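Local coordinates for protein Fe-superoxide dismutase homolog (Plasmodium berghei, PDB 2A03) that probably destroys superoxide radicals, converting them to hydrogen peroxide and oxygen at a metal centre of the iron/manganese superoxide dismutase family, at residues Ala57-Ser60 and Leu61-Leu65; Ala186-Asn189 and Leu190-Trp193. All coordinates share one frame; numbering follows the deposited sequence.

Contact 1. Residues Ala57-Ser60 and Leu61-Leu65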
loop_
_atom_site.group_PDB
_atom_site.type_symbol
_atom_site.label_atom_id
_atom_site.label_comp_id
_atom_site.label_asym_id
_atom_site.label_seq_id
_atom_site.Cartn_x
_atom_site.Cartn_y
_atom_site.Cartn_z
ATOM N N ALA A 57 5.219 -7.671 27.059
ATOM C CA ALA A 57 4.848 -6.366 27.605
ATOM C C ALA A 57 6.042 -5.490 27.949
ATOM O O ALA A 57 6.056 -4.297 27.640
ATOM C CB ALA A 57 3.985 -6.555 28.842
ATOM N N ASN A 58 7.039 -6.090 28.588
ATOM C CA ASN A 58 8.205 -5.359 29.060
ATOM C C ASN A 58 9.453 -5.565 28.197
ATOM O O ASN A 58 10.557 -5.308 28.648
ATOM C CB ASN A 58 8.486 -5.740 30.517
ATOM C CG ASN A 58 7.304 -5.439 31.427
ATOM O OD1 ASN A 58 6.795 -4.317 31.447
ATOM N ND2 ASN A 58 6.845 -6.444 32.159
ATOM N N LYS A 59 9.270 -6.028 26.962
ATOM C CA LYS A 59 10.387 -6.202 26.040
ATOM C C LYS A 59 10.684 -4.900 25.316
ATOM O O LYS A 59 9.794 -4.070 25.077
ATOM C CB LYS A 59 10.089 -7.293 25.000
ATOM C CG LYS A 59 9.873 -8.693 25.554
ATOM C CD LYS A 59 11.156 -9.282 26.109
ATOM C CE LYS A 59 10.947 -10.711 26.633
ATOM N NZ LYS A 59 10.443 -11.618 25.554
ATOM N N SER A 60 11.953 -4.729 24.970
ATOM C CA SER A 60 12.394 -3.622 24.139
ATOM C C SER A 60 12.012 -3.909 22.694
ATOM O O SER A 60 11.735 -5.061 22.334
ATOM C CB SER A 60 13.912 -3.494 24.220
ATOM O OG SER A 60 14.509 -4.625 23.611
ATOM N N LEU A 61 12.021 -2.865 21.870
ATOM C CA LEU A 61 11.738 -2.990 20.451
ATOM C C LEU A 61 12.631 -4.028 19.782
ATOM O O LEU A 61 12.152 -4.935 19.109
ATOM C CB LEU A 61 11.933 -1.635 19.774
ATOM C CG LEU A 61 11.603 -1.592 18.280
ATOM C CD1 LEU A 61 10.125 -1.951 18.043
ATOM C CD2 LEU A 61 11.939 -0.226 17.762
ATOM N N THR A 62 13.935 -3.898 19.992
ATOM C CA THR A 62 14.910 -4.917 19.564
ATOM C C THR A 62 14.512 -6.355 19.915
ATOM O O THR A 62 14.504 -7.233 19.050
ATOM C CB THR A 62 16.294 -4.615 20.171
ATOM O OG1 THR A 62 16.718 -3.316 19.737
ATOM C CG2 THR A 62 17.324 -5.660 19.748
ATOM N N ASP A 63 14.206 -6.606 21.182
ATOM C CA ASP A 63 13.754 -7.941 21.595
ATOM C C ASP A 63 12.509 -8.360 20.786
ATOM O O ASP A 63 12.443 -9.466 20.255
ATOM C CB ASP A 63 13.448 -7.965 23.098
ATOM C CG ASP A 63 14.718 -8.061 23.982
ATOM O OD1 ASP A 63 15.817 -8.320 23.441
ATOM O OD2 ASP A 63 14.600 -7.892 25.230
ATOM N N ILE A 64 11.533 -7.463 20.683
ATOM C CA ILE A 64 10.278 -7.762 20.000
ATOM C C ILE A 64 10.487 -8.041 18.498
ATOM O O ILE A 64 9.870 -8.940 17.928
ATOM C CB ILE A 64 9.257 -6.612 20.222
ATOM C CG1 ILE A 64 8.803 -6.595 21.685
ATOM C CG2 ILE A 64 8.049 -6.739 19.276
ATOM C CD1 ILE A 64 8.021 -5.351 22.089
ATOM N N LEU A 65 11.378 -7.287 17.865
ATOM C CA LEU A 65 11.709 -7.528 16.461
ATOM C C LEU A 65 12.301 -8.922 16.202
ATOM O O LEU A 65 12.030 -9.530 15.180
ATOM C CB LEU A 65 12.658 -6.445 15.935
ATOM C CG LEU A 65 12.036 -5.055 15.757
ATOM C CD1 LEU A 65 13.132 -3.984 15.613
ATOM C CD2 LEU A 65 11.110 -5.027 14.574
#
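Ser60 N-caps helix 61-67 through its side chain: OG accepts the backbone N-H of Asp63 at 3.1 Å in a nearly straight bond (169°). The hydroxyl can do this because chi1 of 67° tucks OG between its own backbone N and carbonyl carbon, facing the first turn. The carbonyl of the same residue works too. Ser60 O receives Ile64 N at 2.9 Å, the N-H approaching nearly end-on to the C=O, and this opens the helical hydrogen-bond series that Leu65 N to Leu61 O continues.

Lys59 runs past Ile64 and Asp63 of this first turn. Its CB packs on Ile64 CG1 at 3.6 Å; further out, Lys59 CD passes Asp63 OD2 at 3.8 Å, the Lys59 and Asp63 side chains crossing at about a right angle. Lys59 NZ is 5.6 Å from Asp63 OD2 and instead forms a salt bridge with Glu67. On the inner side, Ile64 meets Ile72 and Ala76 of helix 70-87 and Ile51 of helix 29-51. Chemically, one serine satisfies two amides of the opening turn, and the carboxylate of Asp63, close to the helix N-terminus, is probably stabilised in its charged form by the helix dipole.

Contact 2. Residues Ala186-Asn189 and Leu190-Trp193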
loop_
_atom_site.group_PDB
_atom_site.type_symbol
_atom_site.label_atom_id
_atom_site.label_comp_id
_atom_site.label_asym_id
_atom_site.label_seq_id
_atom_site.Cartn_x
_atom_site.Cartn_y
_atom_site.Cartn_z
ATOM N N ALA A 186 12.419 14.064 -5.797
ATOM C CA ALA A 186 12.525 14.926 -4.636
ATOM C C ALA A 186 13.382 14.329 -3.516
ATOM O O ALA A 186 14.172 15.030 -2.877
ATOM C CB ALA A 186 11.149 15.239 -4.115
ATOM N N TRP A 187 13.208 13.043 -3.259
ATOM C CA TRP A 187 13.936 12.383 -2.201
ATOM C C TRP A 187 15.465 12.447 -2.366
ATOM O O TRP A 187 16.182 12.453 -1.364
ATOM C CB TRP A 187 13.454 10.939 -2.062
ATOM C CG TRP A 187 14.113 10.166 -0.976
ATOM C CD1 TRP A 187 13.749 10.118 0.351
ATOM C CD2 TRP A 187 15.248 9.308 -1.105
ATOM N NE1 TRP A 187 14.592 9.287 1.042
ATOM C CE2 TRP A 187 15.522 8.778 0.176
ATOM C CE3 TRP A 187 16.062 8.939 -2.176
ATOM C CZ2 TRP A 187 16.576 7.901 0.410
ATOM C CZ3 TRP A 187 17.109 8.071 -1.937
ATOM C CH2 TRP A 187 17.362 7.563 -0.654
ATOM N N TRP A 188 15.978 12.516 -3.595
ATOM C CA TRP A 188 17.438 12.627 -3.762
ATOM C C TRP A 188 18.004 13.959 -3.232
ATOM O O TRP A 188 19.203 14.048 -2.914
ATOM C CB TRP A 188 17.857 12.410 -5.199
ATOM C CG TRP A 188 17.627 11.011 -5.640
ATOM C CD1 TRP A 188 16.631 10.578 -6.442
ATOM C CD2 TRP A 188 18.407 9.862 -5.304
ATOM N NE1 TRP A 188 16.727 9.232 -6.635
ATOM C CE2 TRP A 188 17.807 8.756 -5.942
ATOM C CE3 TRP A 188 19.553 9.655 -4.525
ATOM C CZ2 TRP A 188 18.316 7.443 -5.829
ATOM C CZ3 TRP A 188 20.054 8.359 -4.403
ATOM C CH2 TRP A 188 19.433 7.269 -5.053
ATOM N N ASN A 189 17.132 14.962 -3.100
ATOM C CA ASN A 189 17.505 16.242 -2.492
ATOM C C ASN A 189 17.598 16.166 -0.965
ATOM O O ASN A 189 18.061 17.110 -0.327
ATOM C CB ASN A 189 16.510 17.341 -2.879
ATOM C CG ASN A 189 16.502 17.610 -4.358
ATOM O OD1 ASN A 189 17.522 17.955 -4.924
ATOM N ND2 ASN A 189 15.363 17.424 -4.994
ATOM N N LEU A 190 17.164 15.040 -0.406
ATOM C CA LEU A 190 17.034 14.892 1.049
ATOM C C LEU A 190 17.990 13.872 1.675
ATOM O O LEU A 190 18.221 13.896 2.882
ATOM C CB LEU A 190 15.596 14.485 1.394
ATOM C CG LEU A 190 14.524 15.520 1.053
ATOM C CD1 LEU A 190 13.146 15.023 1.427
ATOM C CD2 LEU A 190 14.830 16.844 1.733
ATOM N N VAL A 191 18.520 12.975 0.851
ATOM C CA VAL A 191 19.279 11.834 1.331
ATOM C C VAL A 191 20.472 12.262 2.190
ATOM O O VAL A 191 21.265 13.116 1.806
ATOM C CB VAL A 191 19.687 10.841 0.177
ATOM C CG1 VAL A 191 20.443 11.534 -0.891
ATOM C CG2 VAL A 191 20.530 9.708 0.737
ATOM N N ASN A 192 20.533 11.679 3.385
ATOM C CA ASN A 192 21.517 12.009 4.411
ATOM C C ASN A 192 22.759 11.117 4.305
ATOM O O ASN A 192 22.791 10.010 4.849
ATOM C CB ASN A 192 20.858 11.847 5.792
ATOM C CG ASN A 192 21.680 12.456 6.915
ATOM O OD1 ASN A 192 22.906 12.510 6.856
ATOM N ND2 ASN A 192 21.001 12.903 7.951
ATOM N N TRP A 193 23.777 11.609 3.597
ATOM C CA TRP A 193 25.016 10.865 3.390
ATOM C C TRP A 193 25.814 10.683 4.680
ATOM O O TRP A 193 26.590 9.730 4.796
ATOM C CB TRP A 193 25.886 11.523 2.292
ATOM C CG TRP A 193 25.201 11.544 0.944
ATOM C CD1 TRP A 193 24.844 12.641 0.221
ATOM C CD2 TRP A 193 24.788 10.402 0.177
ATOM N NE1 TRP A 193 24.229 12.256 -0.950
ATOM C CE2 TRP A 193 24.185 10.889 -1.005
ATOM C CE3 TRP A 193 24.867 9.019 0.376
ATOM C CZ2 TRP A 193 23.666 10.045 -1.988
ATOM C CZ3 TRP A 193 24.356 8.175 -0.599
ATOM C CH2 TRP A 193 23.751 8.693 -1.771
#
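Chi1 of -179° sets the Trp187 indole anti to its backbone N, while in Val191 a chi1 of 56° turns CG2 away from the backbone N and CG1 back between N and the carbonyl carbon. The valine therefore straddles two tryptophans. Val191 CB sits over one face of the Trp187 six-membered ring, a CH-pi contact 4.3 Å from the centroid, and Val191 CG2 reaches Trp187 CH2 at 4.1 Å. The other methyl, Val191 CG1, lies 3.5 Å from Trp188 O and comes obliquely to Trp188 CE3 at 4.2 Å. Between the tryptophans themselves, Trp187 CZ3 stands over one face of the Trp188 ring, toward its rim, and Trp188 CH2 in turn meets the Trp187 edge. Trp188 NE1 is held by Ser120 OG.

Trp187 O closes the turn. Leu190 N donates to Trp187 O at 2.9 Å from well above the carbonyl plane, and Val191 N adds a weak, bent bond (123°). The Leu190 side chain leaves on another course, against His26 and Ile27. In the C-terminal domain of this iron/manganese superoxide dismutase, the turn leads from helix 180-187 to helix 193-204 beside the antiparallel sheet, Trp187 touching Cys165 and Val191 touching Leu163 of strand 160-166.

In the fold
Contact 1 belongs to the alpha-hairpin domain and contact 2 to the C-terminal domain. Their centres are 31 Å apart, on opposite sides of the chain's centre, and their nearest atoms stay about 19 Å from each other. Between the domains lies the manganese, bound by His35 and His82 from one and Asp166 and His170 from the other. Contact 2 is the buried one and approaches that site: the Trp187 side chain is about 7 Å from that of Asp166 and about 11 Å from the manganese. A bound zinc ion lies about 4 Å from the Asn189 side chain. Contact 1, at the surface, brings Leu61 to about 10 Å from His82, side chain to side chain.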